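Local structure of catalase-3 (Neurospora crassa, 4AJ9) at residues C[456-459]-C[460-464]. The protein breaks hydrogen peroxide down to water and oxygen with the help of a heme cofactor, probably protecting the cell from peroxide damage. Sequence-based numbering, arbitrary orientation.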
ATOM      1  N   GLU C 456     -41.474 -25.922   7.245  1.00  7.79           N
ATOM      2  CA  GLU C 456     -40.059 -25.626   7.073  1.00 12.74           C
ATOM      3  C   GLU C 456     -39.620 -25.974   5.654  1.00 13.23           C
ATOM      4  O   GLU C 456     -38.893 -25.213   5.015  1.00 13.50           O
ATOM      5  CB  GLU C 456     -39.244 -26.415   8.090  1.00 13.90           C
ATOM      6  CG  GLU C 456     -37.896 -25.829   8.392  1.00 16.71           C
ATOM      7  CD  GLU C 456     -37.275 -26.425   9.638  1.00 18.76           C
ATOM      8  OE1 GLU C 456     -37.681 -27.546  10.037  1.00 12.90           O
ATOM      9  OE2 GLU C 456     -36.383 -25.769  10.213  1.00 13.22           O
ATOM     10  N   GLN C 457     -40.070 -27.126   5.160  1.00  7.65           N
ATOM     11  CA  GLN C 457     -39.822 -27.508   3.768  1.00  6.98           C
ATOM     12  C   GLN C 457     -40.461 -26.489   2.836  1.00  7.89           C
ATOM     13  O   GLN C 457     -39.919 -26.157   1.777  1.00  7.28           O
ATOM     14  CB  GLN C 457     -40.388 -28.903   3.481  1.00 11.33           C
ATOM     15  CG  GLN C 457     -39.658 -30.044   4.178  1.00 10.86           C
ATOM     16  CD  GLN C 457     -40.270 -31.399   3.844  1.00 16.31           C
ATOM     17  OE1 GLN C 457     -41.453 -31.482   3.529  1.00 12.69           O
ATOM     18  NE2 GLN C 457     -39.463 -32.461   3.895  1.00 11.17           N
ATOM     19  N   GLN C 458     -41.620 -25.980   3.236  1.00 10.93           N
ATOM     20  CA  GLN C 458     -42.313 -25.007   2.403  1.00  7.54           C
ATOM     21  C   GLN C 458     -41.499 -23.712   2.311  1.00  6.19           C
ATOM     22  O   GLN C 458     -41.450 -23.088   1.258  1.00  8.59           O
ATOM     23  CB  GLN C 458     -43.729 -24.732   2.925  1.00  6.72           C
ATOM     24  CG  GLN C 458     -44.573 -23.868   1.984  1.00  5.94           C
ATOM     25  CD  GLN C 458     -44.891 -24.552   0.674  1.00 14.64           C
ATOM     26  OE1 GLN C 458     -45.613 -25.551   0.638  1.00 10.99           O
ATOM     27  NE2 GLN C 458     -44.370 -24.009  -0.418  1.00 10.72           N
ATOM     28  N   PHE C 459     -40.854 -23.323   3.410  1.00  7.69           N
ATOM     29  CA  PHE C 459     -40.025 -22.118   3.417  1.00  6.50           C
ATOM     30  C   PHE C 459     -38.881 -22.242   2.415  1.00 11.81           C
ATOM     31  O   PHE C 459     -38.578 -21.299   1.682  1.00  8.77           O
ATOM     32  CB  PHE C 459     -39.471 -21.835   4.812  1.00  5.60           C
ATOM     33  CG  PHE C 459     -40.493 -21.311   5.783  1.00  9.05           C
ATOM     34  CD1 PHE C 459     -41.580 -20.589   5.339  1.00 10.53           C
ATOM     35  CD2 PHE C 459     -40.353 -21.531   7.143  1.00 12.11           C
ATOM     36  CE1 PHE C 459     -42.508 -20.096   6.234  1.00 12.90           C
ATOM     37  CE2 PHE C 459     -41.280 -21.048   8.038  1.00 12.01           C
ATOM     38  CZ  PHE C 459     -42.356 -20.325   7.578  1.00  9.63           C
ATOM     39  N   VAL C 460     -38.239 -23.410   2.401  1.00  9.92           N
ATOM     40  CA  VAL C 460     -37.168 -23.685   1.444  1.00  7.68           C
ATOM     41  C   VAL C 460     -37.679 -23.555   0.011  1.00 10.13           C
ATOM     42  O   VAL C 460     -37.081 -22.860  -0.819  1.00 10.99           O
ATOM     43  CB  VAL C 460     -36.570 -25.095   1.652  1.00  6.71           C
ATOM     44  CG1 VAL C 460     -35.681 -25.485   0.476  1.00  6.83           C
ATOM     45  CG2 VAL C 460     -35.811 -25.194   3.003  1.00  5.13           C
ATOM     46  N   ILE C 461     -38.799 -24.205  -0.285  1.00  5.47           N
ATOM     47  CA  ILE C 461     -39.366 -24.155  -1.630  1.00  5.66           C
ATOM     48  C   ILE C 461     -39.740 -22.724  -2.038  1.00  5.60           C
ATOM     49  O   ILE C 461     -39.489 -22.296  -3.165  1.00  7.19           O
ATOM     50  CB  ILE C 461     -40.606 -25.075  -1.730  1.00  6.10           C
ATOM     51  CG1 ILE C 461     -40.164 -26.519  -1.971  1.00  9.75           C
ATOM     52  CG2 ILE C 461     -41.532 -24.618  -2.855  1.00  9.96           C
ATOM     53  CD1 ILE C 461     -41.218 -27.543  -1.614  1.00 10.49           C
ATOM     54  N   ASN C 462     -40.365 -22.003  -1.113  1.00  7.22           N
ATOM     55  CA  ASN C 462     -40.775 -20.628  -1.359  1.00 11.74           C
ATOM     56  C   ASN C 462     -39.593 -19.680  -1.545  1.00  7.80           C
ATOM     57  O   ASN C 462     -39.684 -18.714  -2.293  1.00  7.49           O
ATOM     58  CB  ASN C 462     -41.698 -20.129  -0.244  1.00  8.74           C
ATOM     59  CG  ASN C 462     -43.087 -20.737  -0.331  1.00 11.48           C
ATOM     60  OD1 ASN C 462     -43.426 -21.399  -1.317  1.00 10.12           O
ATOM     61  ND2 ASN C 462     -43.897 -20.504   0.685  1.00 10.28           N
ATOM     62  N   ALA C 463     -38.495 -19.950  -0.848  1.00  8.80           N
ATOM     63  CA  ALA C 463     -37.285 -19.160  -1.030  1.00  8.96           C
ATOM     64  C   ALA C 463     -36.718 -19.422  -2.426  1.00 10.46           C
ATOM     65  O   ALA C 463     -36.317 -18.499  -3.141  1.00  7.37           O
ATOM     66  CB  ALA C 463     -36.263 -19.489   0.057  1.00  4.36           C
ATOM     67  N   ILE C 464     -36.697 -20.690  -2.826  1.00 10.23           N
ATOM     68  CA  ILE C 464     -36.224 -21.037  -4.165  1.00  6.62           C
ATOM     69  C   ILE C 464     -37.128 -20.424  -5.228  1.00  9.40           C
ATOM     70  O   ILE C 464     -36.644 -19.892  -6.231  1.00  8.54           O
ATOM     71  CB  ILE C 464     -36.130 -22.560  -4.369  1.00  6.57           C
ATOM     72  CG1 ILE C 464     -35.136 -23.170  -3.366  1.00  7.14           C
ATOM     73  CG2 ILE C 464     -35.723 -22.878  -5.810  1.00  7.40           C
ATOM     74  CD1 ILE C 464     -35.101 -24.727  -3.370  1.00  5.58           C
TER
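Gln458 and Asn462 meet one turn apart on the helix 454-468, joined by backbone and side chain alike. Asn462 N donates to Gln458 O at 2.8 Å, one of five successive i to i+4 alpha-helical bonds here. The Gln458 side chain adds a second link. Its CB points away from the following turn. Gln458 CG lies anti to the backbone N (chi1 -172°) and passes Asn462 ND2 at 3.7 Å. A bend at chi2 then turns the amide forward, toward the next turn, bringing Gln458 CD to 4.0 Å from Asn462 OD1. Gln458 NE2 donates to Asn462 OD1 at 2.9 Å and also lies 3.8 Å from Ile461 CG2. The bond is bent, 140° at the hydrogen. NE2 sits above the carbonyl plane of Asn462, not on a lone pair, and the two amide planes are 37° apart. At the other end of the amide, OE1 accepts from Asp677 N and Arg494 NH2. Arg465 NH1 also donates to Asn462 OD1, while Asn462 packs on Pro606 of a second subunit. A leucine in place of Gln458 would probably leave Asp677 N and Arg494 NH2 without this acceptor and Asn462 OD1 without its NE2 donor. With donor and acceptor both engaged, the amide of the buried Gln458 is probably held in one orientation, tying this helix to Arg494 of helix 489-499 and to the C-terminal segment at Asp677.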